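Local coordinates for uncharacterized protein (Staphylococcus aureus subsp. aureus Mu50, PDB 4QPV) that is of unknown function but belongs to the DUF1672 family, whose unique fold is built on a repeated kinked-helix-beta-beta-beta unit, at residues V18-A24 and K267-T271; Y154-E159 and R171-Y175. One frame throughout, in Å; residues are numbered along the deposited sequence. Where two conformers were deposited one is given.

Contact 1. Residues V18-A24 and K267-T271; sequences VPEEMEA and KYINT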
ATOM      1  N   VAL A  18     -24.233   3.846   7.309  1.00 51.82           N
ATOM      2  CA  VAL A  18     -23.265   2.863   6.801  1.00 46.71           C
ATOM      3  C   VAL A  18     -23.203   1.678   7.779  1.00 47.05           C
ATOM      4  O   VAL A  18     -22.883   1.889   8.950  1.00 46.19           O
ATOM      5  CB  VAL A  18     -21.845   3.460   6.538  1.00 47.06           C
ATOM      6  CG1 VAL A  18     -20.878   2.383   6.047  1.00 44.72           C
ATOM      7  CG2 VAL A  18     -21.898   4.625   5.551  1.00 46.39           C
ATOM      8  N   PRO A  19     -23.417   0.421   7.319  1.00 43.52           N
ATOM      9  CA  PRO A  19     -23.327  -0.720   8.254  1.00 44.01           C
ATOM     10  C   PRO A  19     -21.890  -0.966   8.714  1.00 46.63           C
ATOM     11  O   PRO A  19     -20.960  -0.550   8.012  1.00 44.26           O
ATOM     12  CB  PRO A  19     -23.851  -1.906   7.433  1.00 46.03           C
ATOM     13  CG  PRO A  19     -23.646  -1.513   6.015  1.00 49.59           C
ATOM     14  CD  PRO A  19     -23.791  -0.016   5.958  1.00 45.07           C
ATOM     15  N   GLU A  20     -21.716  -1.655   9.871  1.00 43.25           N
ATOM     16  CA  GLU A  20     -20.416  -2.000  10.455  1.00 42.00           C
ATOM     17  C   GLU A  20     -19.578  -2.806   9.469  1.00 40.72           C
ATOM     18  O   GLU A  20     -18.367  -2.593   9.352  1.00 37.15           O
ATOM     19  CB  GLU A  20     -20.598  -2.811  11.758  1.00 44.98           C
ATOM     20  CG  GLU A  20     -19.299  -3.001  12.537  1.00 60.68           C
ATOM     21  CD  GLU A  20     -19.358  -3.906  13.755  1.00 93.42           C
ATOM     22  OE1 GLU A  20     -20.065  -3.552  14.728  1.00 96.33           O
ATOM     23  OE2 GLU A  20     -18.647  -4.937  13.761  1.00 86.51           O
ATOM     24  N   GLU A  21     -20.226  -3.756   8.798  1.00 37.03           N
ATOM     25  CA  GLU A  21     -19.563  -4.624   7.841  0.50 35.74           C
ATOM     26  C   GLU A  21     -20.329  -4.623   6.536  1.00 39.41           C
ATOM     27  O   GLU A  21     -21.548  -4.449   6.544  1.00 40.59           O
ATOM     28  CB  GLU A  21     -19.431  -6.041   8.408  0.50 37.41           C
ATOM     29  CG  GLU A  21     -18.008  -6.564   8.348  0.50 42.00           C
ATOM     30  CD  GLU A  21     -17.754  -7.855   9.105  0.50 60.38           C
ATOM     31  OE1 GLU A  21     -18.558  -8.804   8.964  0.50 54.41           O
ATOM     32  OE2 GLU A  21     -16.723  -7.927   9.810  0.50 51.26           O
HETATM   33  N   MSE A  22     -19.613  -4.785   5.438  1.00 34.09           N
HETATM   34  CA  MSE A  22     -20.126  -4.818   4.089  1.00 32.69           C
HETATM   35  C   MSE A  22     -19.361  -5.820   3.278  1.00 34.33           C
HETATM   36  O   MSE A  22     -18.196  -6.101   3.598  1.00 32.68           O
HETATM   37  CB  MSE A  22     -19.871  -3.421   3.496  1.00 34.01           C
HETATM   38  CG  MSE A  22     -20.851  -2.989   2.472  1.00 39.11           C
HETATM   39 SE   MSE A  22     -20.364  -1.166   2.057  0.75 42.31          SE
HETATM   40  CE  MSE A  22     -21.362  -0.317   3.235  1.00 40.13           C
ATOM     41  N   GLU A  23     -19.950  -6.268   2.158  1.00 30.80           N
ATOM     42  CA  GLU A  23     -19.239  -7.106   1.193  1.00 30.42           C
ATOM     43  C   GLU A  23     -18.088  -6.290   0.599  1.00 32.82           C
ATOM     44  O   GLU A  23     -18.272  -5.121   0.214  1.00 31.64           O
ATOM     45  CB  GLU A  23     -20.189  -7.606   0.089  1.00 32.45           C
ATOM     46  CG  GLU A  23     -21.202  -8.596   0.632  1.00 42.84           C
ATOM     47  CD  GLU A  23     -22.269  -9.062  -0.333  1.00 61.13           C
ATOM     48  OE1 GLU A  23     -21.944  -9.312  -1.517  1.00 47.05           O
ATOM     49  OE2 GLU A  23     -23.421  -9.250   0.119  1.00 65.18           O
ATOM     50  N   ALA A  24     -16.891  -6.875   0.577  1.00 29.16           N
ATOM     51  CA  ALA A  24     -15.709  -6.191   0.052  1.00 29.74           C
ATOM     52  C   ALA A  24     -15.899  -5.722  -1.399  1.00 35.84           C
ATOM     53  O   ALA A  24     -15.410  -4.648  -1.759  1.00 33.38           O
ATOM     54  CB  ALA A  24     -14.514  -7.098   0.136  1.00 30.17           C
ATOM     55  N   LYS A 267     -16.001 -12.778   2.649  1.00 25.72           N
ATOM     56  CA  LYS A 267     -16.373 -11.708   1.719  1.00 26.22           C
ATOM     57  C   LYS A 267     -16.535 -10.331   2.350  1.00 30.92           C
ATOM     58  O   LYS A 267     -16.821  -9.376   1.625  1.00 30.12           O
ATOM     59  CB  LYS A 267     -17.697 -12.088   1.004  1.00 30.62           C
ATOM     60  CG  LYS A 267     -18.931 -12.125   1.900  1.00 40.36           C
ATOM     61  CD  LYS A 267     -20.223 -12.352   1.102  1.00 49.74           C
ATOM     62  CE  LYS A 267     -20.410 -13.773   0.616  1.00 63.51           C
ATOM     63  NZ  LYS A 267     -21.709 -13.941  -0.092  1.00 72.28           N
ATOM     64  N   TYR A 268     -16.387 -10.216   3.681  1.00 28.52           N
ATOM     65  CA  TYR A 268     -16.713  -8.966   4.368  1.00 28.79           C
ATOM     66  C   TYR A 268     -15.528  -8.087   4.703  1.00 31.97           C
ATOM     67  O   TYR A 268     -14.397  -8.550   4.772  1.00 31.72           O
ATOM     68  CB  TYR A 268     -17.486  -9.261   5.654  1.00 31.92           C
ATOM     69  CG  TYR A 268     -18.783  -9.992   5.394  1.00 36.85           C
ATOM     70  CD1 TYR A 268     -19.897  -9.322   4.895  1.00 40.28           C
ATOM     71  CD2 TYR A 268     -18.886 -11.362   5.611  1.00 38.65           C
ATOM     72  CE1 TYR A 268     -21.089  -9.997   4.626  1.00 42.87           C
ATOM     73  CE2 TYR A 268     -20.076 -12.045   5.361  1.00 41.31           C
ATOM     74  CZ  TYR A 268     -21.175 -11.359   4.864  1.00 52.37           C
ATOM     75  OH  TYR A 268     -22.351 -12.027   4.615  1.00 58.56           O
ATOM     76  N   ILE A 269     -15.812  -6.805   4.929  1.00 28.31           N
ATOM     77  CA  ILE A 269     -14.805  -5.816   5.295  1.00 27.38           C
ATOM     78  C   ILE A 269     -15.416  -4.856   6.304  1.00 32.05           C
ATOM     79  O   ILE A 269     -16.572  -4.447   6.159  1.00 32.54           O
ATOM     80  CB  ILE A 269     -14.181  -5.085   4.059  1.00 29.54           C
ATOM     81  CG1 ILE A 269     -12.920  -4.232   4.445  1.00 28.62           C
ATOM     82  CG2 ILE A 269     -15.205  -4.244   3.289  1.00 30.13           C
ATOM     83  CD1 ILE A 269     -11.649  -5.053   4.889  1.00 34.98           C
ATOM     84  N   ASN A 270     -14.642  -4.512   7.335  1.00 28.23           N
ATOM     85  CA  ASN A 270     -15.074  -3.542   8.343  1.00 28.12           C
ATOM     86  C   ASN A 270     -15.067  -2.154   7.680  1.00 28.05           C
ATOM     87  O   ASN A 270     -14.024  -1.723   7.202  1.00 26.33           O
ATOM     88  CB  ASN A 270     -14.127  -3.609   9.539  1.00 30.00           C
ATOM     89  CG  ASN A 270     -14.576  -2.775  10.701  1.00 44.04           C
ATOM     90  OD1 ASN A 270     -14.533  -1.550  10.673  1.00 34.02           O
ATOM     91  ND2 ASN A 270     -14.997  -3.433  11.750  1.00 41.25           N
ATOM     92  N   THR A 271     -16.209  -1.466   7.637  1.00 24.82           N
ATOM     93  CA  THR A 271     -16.313  -0.187   6.909  1.00 24.84           C
ATOM     94  C   THR A 271     -15.529   0.970   7.546  1.00 28.99           C
ATOM     95  O   THR A 271     -14.935   1.763   6.815  1.00 28.00           O
ATOM     96  CB  THR A 271     -17.781   0.223   6.689  1.00 31.20           C
ATOM     97  OG1 THR A 271     -18.440   0.338   7.948  1.00 30.62           O
ATOM     98  CG2 THR A 271     -18.539  -0.767   5.787  1.00 29.78           C
TER
HETATM   99  O   HOH W   1     -19.490   2.215   9.584  1.00 53.99           O
HETATM  100  O   HOH W   2     -17.203  -0.577  10.820  1.00 34.87           O

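Contact 2. Residues Y154-E159 and R171-Y175; sequences YTGYTE and RNEYY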
ATOM      1  N   TYR A 154     -12.992 -15.575  -5.793  1.00 23.73           N
ATOM      2  CA  TYR A 154     -12.575 -14.453  -4.958  1.00 23.17           C
ATOM      3  C   TYR A 154     -12.712 -13.131  -5.733  1.00 27.25           C
ATOM      4  O   TYR A 154     -12.915 -13.107  -6.948  1.00 25.53           O
ATOM      5  CB  TYR A 154     -11.103 -14.638  -4.433  1.00 23.07           C
ATOM      6  CG  TYR A 154     -10.042 -14.673  -5.523  1.00 22.36           C
ATOM      7  CD1 TYR A 154      -9.573 -13.493  -6.116  1.00 23.30           C
ATOM      8  CD2 TYR A 154      -9.474 -15.875  -5.929  1.00 23.07           C
ATOM      9  CE1 TYR A 154      -8.627 -13.523  -7.142  1.00 20.81           C
ATOM     10  CE2 TYR A 154      -8.552 -15.921  -6.978  1.00 23.99           C
ATOM     11  CZ  TYR A 154      -8.110 -14.742  -7.563  1.00 25.68           C
ATOM     12  OH  TYR A 154      -7.199 -14.817  -8.587  1.00 26.49           O
ATOM     13  N   THR A 155     -12.574 -12.040  -5.006  1.00 23.96           N
ATOM     14  CA  THR A 155     -12.441 -10.669  -5.504  1.00 22.52           C
ATOM     15  C   THR A 155     -11.350 -10.040  -4.675  1.00 25.62           C
ATOM     16  O   THR A 155     -10.982 -10.570  -3.620  1.00 25.26           O
ATOM     17  CB  THR A 155     -13.775  -9.858  -5.382  1.00 28.43           C
ATOM     18  OG1 THR A 155     -14.023  -9.588  -4.004  1.00 32.42           O
ATOM     19  CG2 THR A 155     -14.981 -10.547  -6.024  1.00 28.68           C
ATOM     20  N   GLY A 156     -10.893  -8.876  -5.080  1.00 23.95           N
ATOM     21  CA  GLY A 156      -9.985  -8.119  -4.237  1.00 23.27           C
ATOM     22  C   GLY A 156     -10.790  -6.988  -3.624  1.00 26.99           C
ATOM     23  O   GLY A 156     -12.025  -7.001  -3.656  1.00 25.41           O
ATOM     24  N   TYR A 157     -10.108  -5.975  -3.094  1.00 23.02           N
ATOM     25  CA  TYR A 157     -10.782  -4.733  -2.688  1.00 23.63           C
ATOM     26  C   TYR A 157     -11.265  -4.016  -3.945  1.00 26.90           C
ATOM     27  O   TYR A 157     -10.765  -4.327  -5.019  1.00 26.07           O
ATOM     28  CB  TYR A 157      -9.726  -3.823  -2.051  1.00 23.51           C
ATOM     29  CG  TYR A 157      -9.401  -4.034  -0.598  1.00 24.09           C
ATOM     30  CD1 TYR A 157     -10.232  -3.528   0.404  1.00 26.34           C
ATOM     31  CD2 TYR A 157      -8.162  -4.546  -0.217  1.00 24.70           C
ATOM     32  CE1 TYR A 157      -9.883  -3.627   1.753  1.00 25.27           C
ATOM     33  CE2 TYR A 157      -7.802  -4.650   1.125  1.00 25.22           C
ATOM     34  CZ  TYR A 157      -8.659  -4.180   2.103  1.00 26.43           C
ATOM     35  OH  TYR A 157      -8.251  -4.242   3.401  1.00 25.55           O
ATOM     36  N   THR A 158     -12.116  -3.002  -3.839  1.00 23.72           N
ATOM     37  CA  THR A 158     -12.418  -2.156  -4.993  1.00 23.65           C
ATOM     38  C   THR A 158     -11.275  -1.135  -5.144  1.00 25.96           C
ATOM     39  O   THR A 158     -10.547  -0.852  -4.171  1.00 23.15           O
ATOM     40  CB  THR A 158     -13.758  -1.408  -4.836  1.00 27.25           C
ATOM     41  OG1 THR A 158     -13.631  -0.462  -3.748  1.00 25.45           O
ATOM     42  CG2 THR A 158     -14.949  -2.353  -4.640  1.00 25.80           C
ATOM     43  N   GLU A 159     -11.156  -0.543  -6.333  1.00 22.96           N
ATOM     44  CA  GLU A 159     -10.145   0.478  -6.576  0.50 22.42           C
ATOM     45  C   GLU A 159     -10.388   1.685  -5.650  1.00 25.64           C
ATOM     46  O   GLU A 159      -9.428   2.224  -5.097  1.00 25.70           O
ATOM     47  CB  GLU A 159     -10.139   0.897  -8.061  0.50 24.53           C
ATOM     48  CG  GLU A 159      -9.627  -0.197  -8.983  0.50 36.52           C
ATOM     49  CD  GLU A 159      -9.338   0.234 -10.410  0.50 62.96           C
ATOM     50  OE1 GLU A 159      -8.266   0.839 -10.640  0.50 67.37           O
ATOM     51  OE2 GLU A 159     -10.164  -0.063 -11.304  0.50 50.32           O
ATOM     52  N   ARG A 171       0.062  -0.911  -3.788  1.00 22.41           N
ATOM     53  CA  ARG A 171      -1.097  -1.754  -3.577  1.00 22.39           C
ATOM     54  C   ARG A 171      -2.068  -1.635  -4.717  1.00 23.94           C
ATOM     55  O   ARG A 171      -2.330  -0.535  -5.207  1.00 23.17           O
ATOM     56  CB  ARG A 171      -1.804  -1.324  -2.251  1.00 21.44           C
ATOM     57  CG  ARG A 171      -3.071  -2.120  -1.913  1.00 21.76           C
ATOM     58  CD  ARG A 171      -3.738  -1.618  -0.628  1.00 23.13           C
ATOM     59  NE  ARG A 171      -2.910  -1.794   0.575  1.00 23.71           N
ATOM     60  CZ  ARG A 171      -3.026  -2.821   1.417  1.00 25.58           C
ATOM     61  NH1 ARG A 171      -3.888  -3.801   1.168  1.00 21.56           N
ATOM     62  NH2 ARG A 171      -2.268  -2.884   2.504  1.00 24.22           N
ATOM     63  N   ASN A 172      -2.658  -2.780  -5.112  1.00 21.76           N
ATOM     64  CA  ASN A 172      -3.749  -2.783  -6.071  1.00 20.69           C
ATOM     65  C   ASN A 172      -4.909  -3.559  -5.414  1.00 23.05           C
ATOM     66  O   ASN A 172      -4.874  -3.841  -4.201  1.00 21.60           O
ATOM     67  CB  ASN A 172      -3.332  -3.302  -7.467  1.00 24.27           C
ATOM     68  CG  ASN A 172      -2.784  -4.701  -7.459  1.00 28.86           C
ATOM     69  OD1 ASN A 172      -3.206  -5.557  -6.676  1.00 23.12           O
ATOM     70  ND2 ASN A 172      -1.806  -4.953  -8.323  1.00 24.67           N
ATOM     71  N   GLU A 173      -5.948  -3.857  -6.180  1.00 20.84           N
ATOM     72  CA  GLU A 173      -7.127  -4.563  -5.669  0.50 21.03           C
ATOM     73  C   GLU A 173      -6.776  -5.909  -5.026  1.00 24.84           C
ATOM     74  O   GLU A 173      -7.441  -6.327  -4.081  1.00 23.94           O
ATOM     75  CB  GLU A 173      -8.125  -4.824  -6.815  0.50 22.19           C
ATOM     76  CG  GLU A 173      -8.717  -3.577  -7.452  0.50 27.69           C
ATOM     77  CD  GLU A 173      -9.304  -3.839  -8.825  0.50 37.15           C
ATOM     78  OE1 GLU A 173      -8.520  -4.070  -9.773  0.50 29.07           O
ATOM     79  OE2 GLU A 173     -10.549  -3.824  -8.955  0.50 26.18           O
ATOM     80  N   TYR A 174      -5.737  -6.588  -5.556  1.00 22.19           N
ATOM     81  CA  TYR A 174      -5.386  -7.952  -5.184  1.00 21.02           C
ATOM     82  C   TYR A 174      -4.224  -8.164  -4.236  1.00 24.23           C
ATOM     83  O   TYR A 174      -4.196  -9.218  -3.603  1.00 23.34           O
ATOM     84  CB  TYR A 174      -5.115  -8.746  -6.486  1.00 22.00           C
ATOM     85  CG  TYR A 174      -6.306  -8.698  -7.413  1.00 23.52           C
ATOM     86  CD1 TYR A 174      -7.432  -9.486  -7.173  1.00 25.78           C
ATOM     87  CD2 TYR A 174      -6.354  -7.794  -8.476  1.00 23.87           C
ATOM     88  CE1 TYR A 174      -8.576  -9.374  -7.964  1.00 26.67           C
ATOM     89  CE2 TYR A 174      -7.500  -7.669  -9.268  1.00 25.63           C
ATOM     90  CZ  TYR A 174      -8.599  -8.480  -9.021  1.00 30.97           C
ATOM     91  OH  TYR A 174      -9.740  -8.362  -9.774  1.00 29.54           O
ATOM     92  N   TYR A 175      -3.266  -7.243  -4.150  1.00 22.33           N
ATOM     93  CA  TYR A 175      -2.129  -7.447  -3.256  1.00 20.58           C
ATOM     94  C   TYR A 175      -1.459  -6.150  -2.902  1.00 24.23           C
ATOM     95  O   TYR A 175      -1.713  -5.104  -3.517  1.00 21.61           O
ATOM     96  CB  TYR A 175      -1.085  -8.434  -3.870  1.00 21.07           C
ATOM     97  CG  TYR A 175      -0.392  -7.940  -5.128  1.00 22.34           C
ATOM     98  CD1 TYR A 175       0.711  -7.091  -5.053  1.00 23.30           C
ATOM     99  CD2 TYR A 175      -0.800  -8.373  -6.387  1.00 22.37           C
ATOM    100  CE1 TYR A 175       1.371  -6.657  -6.205  1.00 25.32           C
ATOM    101  CE2 TYR A 175      -0.130  -7.971  -7.545  1.00 23.43           C
ATOM    102  CZ  TYR A 175       0.939  -7.091  -7.450  1.00 29.32           C
ATOM    103  OH  TYR A 175       1.575  -6.650  -8.588  1.00 27.67           O
TER
HETATM  104  O   HOH W   3     -11.764  -7.979  -7.739  1.00 29.44           O
HETATM  105  O   HOH W   4     -12.026  -5.335  -7.244  1.00 34.54           O
HETATM  106  O   HOH W   5     -12.812  -1.571  -8.523  1.00 33.23           O

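Contact 1. Residues V18-A24 and K267-T271
Five direct hydrogen bonds join residues 18-24 to 267-271, and four of them are backbone to backbone. Met-22, a selenomethionine, sits opposite Ile-269 as a hydrogen-bonded antiparallel pair: its N gives to Ile-269 O at 3.1 Å, and its O accepts from Ile-269 N at 2.8 Å. Two residues outward in each direction, Thr-271 N donates to Glu-20 O (3.0 Å, 169° at the hydrogen) and Ala-24 N to Lys-267 O (2.7 Å, 173°). The pairs between, Glu-21 with Asn-270 and Glu-23 with Tyr-268, are non-hydrogen-bonded, and their CA atoms close to 4.6 Å and 4.5 Å. This is a two-stranded antiparallel sheet, 21-23 against 268-270; the N-to-C directions of their short axes make 143°, 37° from exactly antiparallel, so the pair is well twisted. It sits about 20 Å, centre to centre, from the middle of the chain. Thr-271 carries the pairing past the strand: with chi1 at 59° its OG1 donates to Pro-19 O (2.7 Å) and accepts from water 1 (2.7 Å), which also gives a weak bond to Val-18 O at 3.5 Å. Water 2 donates to both Glu-20 O and Asn-270 OD1, each at 2.8 Å, and the same OD1 accepts from Arg-273 N. Lys-267 turns its charge elsewhere, to a salt bridge with Asp-230. Apolar contact is modest: Met-22 CB meets Thr-271 CG2 at 3.8 Å, while Ala-24 and Ile-269 both rest on Phe-226 of strand 220-227.

Contact 2. Residues Y154-E159 and R171-Y175
The backbones approach most closely where Gly-156 faces Tyr-174 and Tyr-157 faces Glu-173, with CA-CA separations of 4.7 Å for both pairs. One direct hydrogen bond spans them, Tyr-157 N to Glu-173 O (2.9 Å, 139°), and Gly-156 CA makes a CA-H...O contact of 3.1 Å to that same oxygen. An ideal CB on Gly-156 would lie 2.1 Å from Glu-173 O, so this approach depends on the missing side chain. Residues 171-175 are bent: Asn-172 OD1 accepts from Tyr-174 N, an Asx turn, and from Tyr-175 N, which makes an Asx motif, each at 3.0 Å, and Asn-172 N donates to Tyr-175 O at 3.0 Å. The turn leads into strand 175-178, which shares strand 220-227 with strand 154-155. Among the side chains, Tyr-174 CD1 reaches the edge of the Tyr-154 ring at CE1 (4.2 Å), and water 3 joins Tyr-174 OH to Gly-156 N, 2.9 Å from each. Tyr-157 stacks edge-to-face on Phe-226. Glu-173 contributes most of the covered surface on its side; its OE2 accepts from water 4 (2.7 Å), which also donates to Tyr-157 O, and from water 5 (3.2 Å), held by Glu-159 N. Glu-159 OE2 stands 4.5 Å from Glu-173 OE2, an unfavourable approach of like charges, and the polar cohesion here rests on one backbone bond and bridging water.

How the contacts relate
From the N terminus, residues 18-24 wait for a partner 243 residues later, so contact 1 closes a loop that holds most of the chain. Contact 2 lies wholly within that loop and closes a far shorter one, with 11 residues between its segments, most of helix 159-165 among them; the two do not cross. Their centres are 15 Å apart, and they touch where Ala-24 O packs on Thr-158 CG2 (3.7 Å) and Ile-269 CD1 on Tyr-157 OH (3.8 Å). Phe-226 is common ground, packing against Ala-24, Ile-269 and Tyr-157. Contact 1 thus brings the N-terminal segment to the five-stranded mixed sheet, while contact 2 ties the end of strand 154-155 to the turn before strand 175-178, both pairing antiparallel with strand 220-227.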